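Local coordinates for protein putative N-acetylmuramoyl-L-alanine amidase,autolysin cwp6 (Peptoclostridium difficile, PDB 5J72) that probably hydrolyses the amide bond between N-acetylmuramoyl and L-alanine in peptidoglycan as a zinc-dependent autolysin that carries CWB2 cell wall-anchoring modules, at residues Arg202-Asp207 with Ser227-Asn232; Ser156-Ile161 with Ser178-Pro183; Gly451-Ile456 with Asn519-Asp524. All coordinates share one frame; numbering follows the deposited sequence. Where two conformers were deposited one is given.

Contact 1 of 3, residues Arg202-Asp207 with Ser227-Asn232; sequences RLNPSD and SAVNVN
D207 and N232 stand side by side at the first residues of two adjacent parallel strands, their side chains pointing the same way on one face of the sheet. In both, CG lies anti to the carbonyl carbon (chi1 -68° in each), so the carboxylate and the amide rise together, with their planes turned 56° apart. D207 OD2 rests against the methylene of N232, 3.3 Å from its CB, and a water within hydrogen-bonding distance of D207 OD2 and N232 O (2.9 Å from the latter) bridges carboxylate and backbone carbonyl. The backbones pair as well. N232 N bonds to S206 O at 3.1 Å, nearly straight and in the carbonyl plane; with the N232-V208 backbone bond this sets the parallel register, accompanied by a CA-H...O contact of 3.3 Å from D207 CA to N232 O.

The apolar part precedes the strands. V231 sets CG1 anti to its carbonyl carbon, and this methyl reaches the P205 backbone at 3.3 Å from P205 O and the ring at 3.8 Å from P205 CG, the two side chains crossing obliquely. V229 brings its own CG1, anti to N in the conformer described (chi1 -177°), to the adjacent ring atom, 4.3 Å from P205 CD. An inverse gamma turn centred on N230 separates the two valines.

Two successive helix-to-strand connections thus meet where neighbouring strands of the four-stranded parallel sheet begin: helix 194-203 into 207-211, in the region matching the CWB2 family, and helix 219-228 into 232-236. Beyond 207-211 lies strand 158-163, where P205 packs on V159 and D207 on K158.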
ATOM      1  N   ARG A 202     -11.058  26.732   8.816  1.00 18.13           N
ATOM      2  CA  ARG A 202     -11.451  26.699   7.394  1.00 14.48           C
ATOM      3  C   ARG A 202     -12.556  25.660   7.141  1.00 14.73           C
ATOM      4  O   ARG A 202     -13.478  25.950   6.381  1.00 16.88           O
ATOM      5  CB  ARG A 202     -10.211  26.318   6.516  1.00 16.81           C
ATOM      6  CG  ARG A 202     -10.430  26.682   5.030  1.00 17.78           C
ATOM      7  CD  ARG A 202      -9.352  26.009   4.126  1.00 21.60           C
ATOM      8  NE  ARG A 202      -9.432  24.547   4.174  1.00 20.04           N
ATOM      9  CZ  ARG A 202     -10.356  23.851   3.518  1.00 19.85           C
ATOM     10  NH1 ARG A 202     -10.410  22.533   3.649  1.00 19.01           N
ATOM     11  NH2 ARG A 202     -11.241  24.476   2.726  1.00 18.84           N
ATOM     12  N   LEU A 203     -12.452  24.476   7.761  1.00 15.57           N
ATOM     13  CA  LEU A 203     -13.468  23.395   7.542  1.00 14.14           C
ATOM     14  C   LEU A 203     -14.812  23.748   8.165  1.00 17.18           C
ATOM     15  O   LEU A 203     -15.807  23.129   7.777  1.00 15.66           O
ATOM     16  CB  LEU A 203     -13.014  22.054   8.212  1.00 15.31           C
ATOM     17  CG  LEU A 203     -11.770  21.459   7.507  1.00 16.25           C
ATOM     18  CD1 LEU A 203     -11.127  20.375   8.359  1.00 13.14           C
ATOM     19  CD2 LEU A 203     -12.191  20.828   6.190  1.00 15.88           C
ATOM     20  N   ASN A 204     -14.817  24.651   9.152  1.00 18.18           N
ATOM     21  CA  ASN A 204     -16.024  25.092   9.901  1.00 17.88           C
ATOM     22  C   ASN A 204     -16.870  23.875  10.401  1.00 19.76           C
ATOM     23  O   ASN A 204     -18.052  23.738  10.088  1.00 20.76           O
ATOM     24  CB  ASN A 204     -16.896  25.957   9.045  1.00 20.58           C
ATOM     25  CG  ASN A 204     -17.908  26.712  10.004  1.00 25.76           C
ATOM     26  OD1 ASN A 204     -17.492  27.148  11.105  1.00 31.73           O
ATOM     27  ND2 ASN A 204     -19.113  26.795   9.686  1.00 25.12           N
ATOM     28  N   PRO A 205     -16.253  22.958  11.121  1.00 17.65           N
ATOM     29  CA  PRO A 205     -17.034  21.798  11.589  1.00 15.20           C
ATOM     30  C   PRO A 205     -17.965  22.175  12.730  1.00 19.18           C
ATOM     31  O   PRO A 205     -17.774  23.211  13.381  1.00 19.80           O
ATOM     32  CB  PRO A 205     -15.938  20.844  12.108  1.00 17.40           C
ATOM     33  CG  PRO A 205     -14.869  21.801  12.611  1.00 18.19           C
ATOM     34  CD  PRO A 205     -14.866  22.931  11.587  1.00 17.75           C
ATOM     35  N   SER A 206     -18.910  21.317  12.992  1.00 18.78           N
ATOM     36  CA  SER A 206     -19.844  21.415  14.146  1.00 22.19           C
ATOM     37  C   SER A 206     -19.323  20.483  15.246  1.00 23.73           C
ATOM     38  O   SER A 206     -19.634  20.673  16.421  1.00 21.69           O
ATOM     39  CB  SER A 206     -21.208  20.820  13.759  1.00 25.80           C
ATOM     40  OG  SER A 206     -21.874  21.709  12.902  1.00 36.32           O
ATOM     41  N   ASP A 207     -18.539  19.444  14.873  1.00 19.87           N
ATOM     42  CA  ASP A 207     -18.128  18.441  15.878  1.00 21.64           C
ATOM     43  C   ASP A 207     -16.721  17.960  15.657  1.00 21.66           C
ATOM     44  O   ASP A 207     -16.323  17.730  14.499  1.00 21.08           O
ATOM     45  CB  ASP A 207     -19.072  17.200  15.737  1.00 23.25           C
ATOM     46  CG  ASP A 207     -20.511  17.439  16.146  1.00 33.55           C
ATOM     47  OD1 ASP A 207     -21.306  17.864  15.294  1.00 37.00           O
ATOM     48  OD2 ASP A 207     -20.838  17.210  17.337  1.00 37.18           O
ATOM     49  N   SER A 227     -11.188  26.944  21.181  1.00 27.49           N
ATOM     50  CA  SER A 227     -10.871  28.352  20.950  1.00 28.76           C
ATOM     51  C   SER A 227     -10.769  28.576  19.513  1.00 28.70           C
ATOM     52  O   SER A 227     -11.034  29.684  19.048  1.00 29.85           O
ATOM     53  CB  SER A 227      -9.532  28.738  21.566  1.00 30.80           C
ATOM     54  OG  SER A 227      -9.773  28.881  22.950  1.00 42.86           O
ATOM     55  N   ALA A 228     -10.379  27.563  18.770  1.00 26.76           N
ATOM     56  CA  ALA A 228     -10.302  27.749  17.332  1.00 26.30           C
ATOM     57  C   ALA A 228     -11.692  27.771  16.742  1.00 26.71           C
ATOM     58  O   ALA A 228     -12.002  28.686  15.975  1.00 26.32           O
ATOM     59  CB  ALA A 228      -9.477  26.618  16.678  1.00 28.35           C
ATOM     60  N   VAL A 229     -12.531  26.772  17.067  1.00 23.91           N
ATOM     61  CA  VAL A 229     -13.896  26.663  16.547  1.00 23.53           C
ATOM     62  C   VAL A 229     -14.674  26.082  17.698  1.00 24.22           C
ATOM     63  O   VAL A 229     -14.255  25.046  18.238  1.00 21.51           O
ATOM     64  CB  VAL A 229     -13.984  25.756  15.290  0.59 26.65           C
ATOM     65  CG1 VAL A 229     -15.417  25.741  14.730  0.59 23.95           C
ATOM     66  CG2 VAL A 229     -13.000  26.258  14.221  0.59 25.30           C
ATOM     67  N   ASN A 230     -15.800  26.741  18.108  1.00 18.87           N
ATOM     68  CA  ASN A 230     -16.531  26.288  19.286  1.00 18.42           C
ATOM     69  C   ASN A 230     -17.397  25.090  19.005  1.00 19.02           C
ATOM     70  O   ASN A 230     -18.627  25.140  19.112  1.00 20.77           O
ATOM     71  CB  ASN A 230     -17.394  27.421  19.838  1.00 18.54           C
ATOM     72  CG  ASN A 230     -17.875  27.097  21.227  1.00 23.18           C
ATOM     73  OD1 ASN A 230     -17.146  26.397  21.977  1.00 23.90           O
ATOM     74  ND2 ASN A 230     -19.027  27.555  21.683  1.00 21.22           N
ATOM     75  N   VAL A 231     -16.730  23.962  18.675  1.00 21.67           N
ATOM     76  CA  VAL A 231     -17.454  22.737  18.359  1.00 19.34           C
ATOM     77  C   VAL A 231     -17.847  21.898  19.590  1.00 20.16           C
ATOM     78  O   VAL A 231     -17.334  22.108  20.673  1.00 22.42           O
ATOM     79  CB  VAL A 231     -16.480  21.823  17.555  1.00 18.10           C
ATOM     80  CG1 VAL A 231     -16.156  22.439  16.175  1.00 20.27           C
ATOM     81  CG2 VAL A 231     -15.178  21.585  18.380  1.00 21.13           C
ATOM     82  N   ASN A 232     -18.738  20.930  19.370  1.00 20.63           N
ATOM     83  CA  ASN A 232     -19.029  19.903  20.348  1.00 23.77           C
ATOM     84  C   ASN A 232     -17.885  18.930  20.257  1.00 26.32           C
ATOM     85  O   ASN A 232     -17.539  18.507  19.126  1.00 24.64           O
ATOM     86  CB  ASN A 232     -20.254  19.169  19.971  1.00 25.44           C
ATOM     87  CG  ASN A 232     -21.448  20.060  20.082  1.00 39.56           C
ATOM     88  OD1 ASN A 232     -22.344  19.938  19.241  1.00 47.38           O
ATOM     89  ND2 ASN A 232     -21.485  21.008  21.018  1.00 38.68           N
TER
HETATM   90  O   HOH W   1     -18.667  15.883  18.831  1.00 40.49           O

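Contact 2 of 3, residues Ser156-Ile161 with Ser178-Pro183; sequences SSKVVI and STYDAP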
ATOM      1  N   SER A 156     -16.172  20.414   6.276  1.00 17.66           N
ATOM      2  CA  SER A 156     -16.575  19.111   6.828  1.00 17.09           C
ATOM      3  C   SER A 156     -17.320  19.355   8.136  1.00 19.51           C
ATOM      4  O   SER A 156     -16.792  20.126   8.960  1.00 20.61           O
ATOM      5  CB  SER A 156     -15.336  18.262   7.138  1.00 21.20           C
ATOM      6  OG  SER A 156     -15.811  16.952   7.453  1.00 20.51           O
ATOM      7  N   SER A 157     -18.475  18.697   8.371  1.00 18.30           N
ATOM      8  CA  SER A 157     -19.143  19.006   9.656  1.00 18.44           C
ATOM      9  C   SER A 157     -18.447  18.306  10.819  1.00 19.40           C
ATOM     10  O   SER A 157     -18.593  18.730  11.955  1.00 18.38           O
ATOM     11  CB  SER A 157     -20.628  18.643   9.588  1.00 23.91           C
ATOM     12  OG  SER A 157     -20.708  17.247   9.401  1.00 33.43           O
ATOM     13  N   LYS A 158     -17.687  17.250  10.548  1.00 18.73           N
ATOM     14  CA  LYS A 158     -16.932  16.551  11.594  1.00 16.27           C
ATOM     15  C   LYS A 158     -15.446  16.505  11.230  1.00 20.09           C
ATOM     16  O   LYS A 158     -15.093  16.491  10.031  1.00 18.67           O
ATOM     17  CB  LYS A 158     -17.379  15.096  11.742  1.00 17.34           C
ATOM     18  CG  LYS A 158     -18.817  14.956  12.279  1.00 23.26           C
ATOM     19  CD  LYS A 158     -19.235  13.435  12.306  1.00 26.03           C
ATOM     20  CE  LYS A 158     -20.272  13.129  13.364  1.00 31.75           C
ATOM     21  NZ  LYS A 158     -21.540  13.712  12.996  1.00 42.51           N
ATOM     22  N   VAL A 159     -14.592  16.513  12.230  1.00 17.78           N
ATOM     23  CA  VAL A 159     -13.154  16.355  12.073  1.00 16.28           C
ATOM     24  C   VAL A 159     -12.723  15.375  13.148  1.00 20.65           C
ATOM     25  O   VAL A 159     -13.121  15.538  14.312  1.00 18.88           O
ATOM     26  CB  VAL A 159     -12.326  17.674  12.235  1.00 16.94           C
ATOM     27  CG1 VAL A 159     -10.810  17.389  12.095  1.00 15.87           C
ATOM     28  CG2 VAL A 159     -12.764  18.718  11.173  1.00 18.43           C
ATOM     29  N   VAL A 160     -11.895  14.380  12.773  1.00 18.68           N
ATOM     30  CA  VAL A 160     -11.352  13.442  13.742  1.00 17.50           C
ATOM     31  C   VAL A 160      -9.987  13.949  14.123  1.00 19.58           C
ATOM     32  O   VAL A 160      -9.203  14.386  13.276  1.00 21.05           O
ATOM     33  CB  VAL A 160     -11.294  12.028  13.151  1.00 18.19           C
ATOM     34  CG1 VAL A 160     -10.529  11.040  14.121  1.00 18.27           C
ATOM     35  CG2 VAL A 160     -12.718  11.563  12.901  1.00 17.13           C
ATOM     36  N   ILE A 161      -9.661  13.874  15.410  1.00 18.78           N
ATOM     37  CA  ILE A 161      -8.340  14.350  15.817  1.00 17.12           C
ATOM     38  C   ILE A 161      -7.612  13.200  16.549  1.00 22.41           C
ATOM     39  O   ILE A 161      -8.232  12.514  17.348  1.00 22.98           O
ATOM     40  CB  ILE A 161      -8.585  15.504  16.840  1.00 22.22           C
ATOM     41  CG1 ILE A 161      -9.038  16.814  16.099  1.00 24.98           C
ATOM     42  CG2 ILE A 161      -7.267  15.731  17.598  1.00 25.02           C
ATOM     43  CD1 ILE A 161      -7.860  17.577  15.514  1.00 24.30           C
ATOM     44  N   SER A 178     -13.988   7.515   7.874  1.00 19.70           N
ATOM     45  CA  SER A 178     -14.642   7.250   6.597  1.00 18.38           C
ATOM     46  C   SER A 178     -16.146   7.145   6.776  1.00 22.50           C
ATOM     47  O   SER A 178     -16.909   7.584   5.901  1.00 22.43           O
ATOM     48  CB  SER A 178     -14.138   5.945   5.971  1.00 23.19           C
ATOM     49  OG  SER A 178     -12.708   5.922   6.002  0.79 27.28           O
ATOM     50  N   THR A 179     -16.598   6.564   7.904  1.00 18.99           N
ATOM     51  CA  THR A 179     -18.030   6.484   8.139  1.00 17.95           C
ATOM     52  C   THR A 179     -18.619   7.907   8.299  1.00 20.32           C
ATOM     53  O   THR A 179     -19.738   8.162   7.834  1.00 23.90           O
ATOM     54  CB  THR A 179     -18.280   5.675   9.449  1.00 21.53           C
ATOM     55  OG1 THR A 179     -17.848   4.317   9.177  1.00 21.58           O
ATOM     56  CG2 THR A 179     -19.750   5.668   9.839  1.00 23.76           C
ATOM     57  N   TYR A 180     -17.864   8.809   8.951  1.00 19.52           N
ATOM     58  CA  TYR A 180     -18.302  10.205   9.073  1.00 23.21           C
ATOM     59  C   TYR A 180     -18.038  11.016   7.775  1.00 27.09           C
ATOM     60  O   TYR A 180     -18.561  12.127   7.637  1.00 29.89           O
ATOM     61  CB  TYR A 180     -17.451  10.938  10.105  1.00 22.10           C
ATOM     62  CG  TYR A 180     -17.537  10.482  11.547  1.00 22.87           C
ATOM     63  CD1 TYR A 180     -18.718   9.967  12.069  1.00 22.10           C
ATOM     64  CD2 TYR A 180     -16.454  10.612  12.393  1.00 20.57           C
ATOM     65  CE1 TYR A 180     -18.809   9.594  13.413  1.00 22.50           C
ATOM     66  CE2 TYR A 180     -16.534  10.254  13.740  1.00 23.01           C
ATOM     67  CZ  TYR A 180     -17.713   9.752  14.234  1.00 23.16           C
ATOM     68  OH  TYR A 180     -17.731   9.453  15.563  1.00 24.78           O
ATOM     69  N   ASP A 181     -17.194  10.495   6.894  1.00 26.12           N
ATOM     70  CA  ASP A 181     -16.716  11.206   5.676  1.00 27.89           C
ATOM     71  C   ASP A 181     -16.028  12.483   6.203  1.00 27.39           C
ATOM     72  O   ASP A 181     -16.391  13.609   5.895  1.00 24.06           O
ATOM     73  CB  ASP A 181     -17.874  11.502   4.687  1.00 34.47           C
ATOM     74  CG  ASP A 181     -17.383  12.093   3.352  1.00 43.53           C
ATOM     75  OD1 ASP A 181     -16.139  12.003   3.061  1.00 39.84           O
ATOM     76  OD2 ASP A 181     -18.225  12.644   2.611  1.00 47.97           O
ATOM     77  N   ALA A 182     -15.010  12.268   7.036  1.00 19.80           N
ATOM     78  CA  ALA A 182     -14.280  13.337   7.691  1.00 17.89           C
ATOM     79  C   ALA A 182     -12.779  13.147   7.591  1.00 18.39           C
ATOM     80  O   ALA A 182     -12.317  12.021   7.503  1.00 19.61           O
ATOM     81  CB  ALA A 182     -14.620  13.300   9.183  1.00 17.77           C
ATOM     82  N   PRO A 183     -12.027  14.234   7.599  1.00 15.19           N
ATOM     83  CA  PRO A 183     -10.591  14.099   7.570  1.00 15.59           C
ATOM     84  C   PRO A 183     -10.059  13.882   9.026  1.00 18.34           C
ATOM     85  O   PRO A 183     -10.776  14.169  10.018  1.00 17.62           O
ATOM     86  CB  PRO A 183     -10.108  15.465   7.071  1.00 15.37           C
ATOM     87  CG  PRO A 183     -11.142  16.437   7.660  1.00 13.95           C
ATOM     88  CD  PRO A 183     -12.481  15.649   7.531  1.00 15.27           C
TER
HETATM   89  O   HOH W   2     -18.248  15.069   8.336  1.00 30.28           O
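The aliphatic chain of K158 lies across the ring of Y180 at about a right angle, placing CD over one face, offset toward the rim, 3.7 Å from the ring centroid and 24° off its normal: a CH-pi contact. CE follows toward the CD1-CE1 side before the chain bends at chi4 (70°). V160 approaches the same ring differently, in its plane, with CG2 3.9 Å from Y180 CD2 at the edge. A single direct hydrogen bond ties the segments: V160 N to P183 O at 3.0 Å, almost along the C=O axis.

Nearer the backbone, A182 CB sits 3.3 Å from K158 O, and P183 CD lies 3.6 Å from S156 OG. That hydroxyl is anti to its backbone N (chi1 -171°) and donates to K158 O at 2.7 Å, so this carbonyl is gripped within its own segment. One water accepts from K158 N and donates to S156 OG and Y180 O, bridging the start of the strand to the last turn of the helix.

Farther out, a Schellman motif with D181 at C-prime, in positive phi, ends the helix and turns the chain back toward the strand. Y180 OH bonds to E251, fixing the far end of the ring, and W152 NE1 holds D181 O; the D181 side chain comes about 4 Å from a bound calcium ion.

The contact closes a beta-alpha-beta unit of strand 158-163, helix 174-180 and strand 184-187, with strand 207-211 on the other side of 158-163 and helix 194-203 packing against V159 and P183.

Contact 3 of 3, residues Gly451-Ile456 with Asn519-Asp524; sequences GKTVVI and NTIKPD
Two hydrogen bonds between D524 and T453 clamp the segments together. D524 OD1 accepts from T453 N at 2.9 Å through its anti lone pair, and D524 N returns a bond to T453 O at 2.8 Å in the carbonyl plane. Both backbone polar groups of T453 are thus held by one residue, whose CG lies anti to its carbonyl carbon (chi1 -72°), which folds OD1 back to the strand.

The electrostatic component is looser. K452 crosses D524 at about a right angle, its CD 3.6 Å from D524 OD1, but K452 NZ stays 4.4 Å from D524 OD2, too far for a salt bridge. A water accepts from NZ and donates weakly to OD2, so any mutual stabilisation of the charges is probably modest.

Apolar contacts occupy the helix side. I521 CG2 meets T453 CG2 at 3.6 Å, while V455 CG2 touches both I521 CG2 and P523 CG, each at 3.9 Å.

K522, in positive phi, ends helix 511-521, and the chain then enters strand 525-532 beside 453-458 in the amidase sheet; strand 498-501 flanks 453-458 on its other side, and V637 of helix 619-637 packs on K452 and D524.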
ATOM      1  N   GLY A 451      26.198   4.175  -9.719  1.00100.70           N
ATOM      2  CA  GLY A 451      26.251   3.276  -8.574  1.00 86.12           C
ATOM      3  C   GLY A 451      26.466   1.852  -9.031  1.00 70.18           C
ATOM      4  O   GLY A 451      26.657   1.601 -10.208  1.00 66.69           O
ATOM      5  N   LYS A 452      26.445   0.921  -8.114  1.00 59.65           N
ATOM      6  CA  LYS A 452      26.649  -0.477  -8.468  1.00 47.69           C
ATOM      7  C   LYS A 452      25.322  -1.122  -8.936  1.00 41.90           C
ATOM      8  O   LYS A 452      24.245  -0.726  -8.455  1.00 39.37           O
ATOM      9  CB  LYS A 452      27.213  -1.206  -7.242  1.00 42.40           C
ATOM     10  CG  LYS A 452      28.534  -0.581  -6.752  1.00 48.42           C
ATOM     11  CD  LYS A 452      29.621  -0.576  -7.860  1.00 50.65           C
ATOM     12  CE  LYS A 452      30.852   0.232  -7.438  1.00 54.41           C
ATOM     13  NZ  LYS A 452      32.059  -0.239  -8.175  1.00 60.69           N
ATOM     14  N   THR A 453      25.400  -2.079  -9.885  1.00 35.90           N
ATOM     15  CA  THR A 453      24.243  -2.798 -10.400  1.00 34.91           C
ATOM     16  C   THR A 453      24.419  -4.308 -10.235  1.00 33.94           C
ATOM     17  O   THR A 453      25.468  -4.845 -10.569  1.00 31.28           O
ATOM     18  CB  THR A 453      24.049  -2.494 -11.854  1.00 38.40           C
ATOM     19  OG1 THR A 453      23.776  -1.091 -11.955  1.00 40.78           O
ATOM     20  CG2 THR A 453      22.885  -3.296 -12.475  1.00 37.73           C
ATOM     21  N   VAL A 454      23.400  -4.989  -9.718  1.00 28.66           N
ATOM     22  CA  VAL A 454      23.473  -6.443  -9.513  1.00 25.07           C
ATOM     23  C   VAL A 454      22.241  -7.042 -10.200  1.00 26.35           C
ATOM     24  O   VAL A 454      21.174  -6.435 -10.186  1.00 25.32           O
ATOM     25  CB  VAL A 454      23.427  -6.759  -8.000  1.00 25.89           C
ATOM     26  CG1 VAL A 454      23.287  -8.244  -7.758  1.00 26.07           C
ATOM     27  CG2 VAL A 454      24.702  -6.262  -7.313  1.00 26.02           C
ATOM     28  N   VAL A 455      22.396  -8.212 -10.788  1.00 22.70           N
ATOM     29  CA  VAL A 455      21.259  -8.917 -11.351  1.00 19.77           C
ATOM     30  C   VAL A 455      21.049 -10.065 -10.396  1.00 21.52           C
ATOM     31  O   VAL A 455      21.984 -10.792 -10.045  1.00 21.37           O
ATOM     32  CB  VAL A 455      21.493  -9.385 -12.773  1.00 21.10           C
ATOM     33  CG1 VAL A 455      20.389 -10.384 -13.214  1.00 21.47           C
ATOM     34  CG2 VAL A 455      21.522  -8.192 -13.741  1.00 17.89           C
ATOM     35  N   ILE A 456      19.780 -10.227  -9.905  1.00 21.39           N
ATOM     36  CA  ILE A 456      19.427 -11.316  -9.005  1.00 18.44           C
ATOM     37  C   ILE A 456      18.527 -12.281  -9.825  1.00 19.45           C
ATOM     38  O   ILE A 456      17.567 -11.835 -10.438  1.00 19.44           O
ATOM     39  CB  ILE A 456      18.632 -10.754  -7.793  1.00 19.84           C
ATOM     40  CG1 ILE A 456      19.550  -9.810  -6.917  1.00 17.93           C
ATOM     41  CG2 ILE A 456      18.109 -11.890  -6.947  1.00 21.03           C
ATOM     42  CD1 ILE A 456      20.769 -10.633  -6.321  1.00 20.19           C
ATOM     43  N   ASN A 519      23.716 -10.013 -19.794  1.00 33.13           N
ATOM     44  CA  ASN A 519      24.601  -9.436 -20.823  1.00 37.35           C
ATOM     45  C   ASN A 519      24.102  -8.068 -21.313  1.00 38.56           C
ATOM     46  O   ASN A 519      24.902  -7.257 -21.781  1.00 38.22           O
ATOM     47  CB  ASN A 519      24.734 -10.435 -22.004  1.00 37.67           C
ATOM     48  CG  ASN A 519      25.532 -11.632 -21.591  1.00 37.41           C
ATOM     49  OD1 ASN A 519      26.316 -11.558 -20.616  1.00 33.45           O
ATOM     50  ND2 ASN A 519      25.356 -12.787 -22.199  1.00 33.52           N
ATOM     51  N   THR A 520      22.804  -7.813 -21.211  1.00 36.02           N
ATOM     52  CA  THR A 520      22.240  -6.534 -21.608  1.00 35.99           C
ATOM     53  C   THR A 520      22.466  -5.520 -20.487  1.00 39.63           C
ATOM     54  O   THR A 520      22.768  -4.364 -20.740  1.00 40.46           O
ATOM     55  CB  THR A 520      20.756  -6.735 -21.881  1.00 39.72           C
ATOM     56  OG1 THR A 520      20.605  -7.461 -23.103  1.00 44.85           O
ATOM     57  CG2 THR A 520      20.003  -5.431 -21.979  1.00 43.41           C
ATOM     58  N   ILE A 521      22.336  -5.950 -19.224  1.00 37.46           N
ATOM     59  CA  ILE A 521      22.468  -5.061 -18.077  1.00 35.83           C
ATOM     60  C   ILE A 521      23.895  -4.753 -17.769  1.00 33.87           C
ATOM     61  O   ILE A 521      24.164  -3.657 -17.266  1.00 33.35           O
ATOM     62  CB  ILE A 521      21.787  -5.691 -16.787  1.00 34.24           C
ATOM     63  CG1 ILE A 521      20.256  -5.839 -16.955  1.00 35.80           C
ATOM     64  CG2 ILE A 521      22.052  -4.854 -15.592  1.00 35.47           C
ATOM     65  CD1 ILE A 521      19.559  -4.537 -17.278  1.00 42.55           C
ATOM     66  N   LYS A 522      24.824  -5.697 -18.039  1.00 33.74           N
ATOM     67  CA  LYS A 522      26.270  -5.543 -17.754  1.00 35.00           C
ATOM     68  C   LYS A 522      26.477  -5.280 -16.278  1.00 37.47           C
ATOM     69  O   LYS A 522      27.127  -4.298 -15.884  1.00 35.09           O
ATOM     70  CB  LYS A 522      26.874  -4.408 -18.613  1.00 34.91           C
ATOM     71  CG  LYS A 522      26.293  -4.439 -20.032  1.00 37.75           C
ATOM     72  CD  LYS A 522      27.126  -3.643 -21.057  1.00 45.11           C
ATOM     73  N   PRO A 523      25.948  -6.164 -15.400  1.00 35.77           N
ATOM     74  CA  PRO A 523      26.138  -5.898 -13.970  1.00 34.85           C
ATOM     75  C   PRO A 523      27.512  -6.061 -13.434  1.00 34.24           C
ATOM     76  O   PRO A 523      28.371  -6.689 -14.031  1.00 30.61           O
ATOM     77  CB  PRO A 523      25.231  -6.954 -13.299  1.00 31.14           C
ATOM     78  CG  PRO A 523      25.388  -8.139 -14.223  1.00 28.60           C
ATOM     79  CD  PRO A 523      25.253  -7.453 -15.601  1.00 34.32           C
ATOM     80  N   ASP A 524      27.683  -5.527 -12.212  1.00 31.33           N
ATOM     81  CA  ASP A 524      28.892  -5.728 -11.473  1.00 32.15           C
ATOM     82  C   ASP A 524      28.891  -7.208 -11.054  1.00 32.93           C
ATOM     83  O   ASP A 524      29.943  -7.838 -10.957  1.00 27.94           O
ATOM     84  CB  ASP A 524      28.924  -4.809 -10.213  1.00 35.13           C
ATOM     85  CG  ASP A 524      29.150  -3.349 -10.612  1.00 42.06           C
ATOM     86  OD1 ASP A 524      28.211  -2.536 -10.478  1.00 40.98           O
ATOM     87  OD2 ASP A 524      30.238  -3.041 -11.078  1.00 44.43           O
TER
HETATM   88  O   HOH W   3      32.076  -3.101  -8.295  1.00 49.92           O

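How the contacts relate
Contacts 1 and 2 belong to one four-stranded parallel sheet, ordered 184-187, 158-163, 207-211, 232-236, and their centres lie about 12 Å apart. They meet directly: S157 O is 2.8 Å from S206 N and 3.0 Å from D207 N, both probable hydrogen bonds. Contact 2 is the nearer to calcium; the P205 side chain of contact 1 is about 12 Å from a calcium ion. Contact 3 is remote, its centre about 57 Å from contact 1's and about 49 Å from contact 2's, in the amidase region, where the V455 side chain is about 11 Å from that of zinc ligand H530. All three contacts involve the loop through which a helix enters a parallel strand.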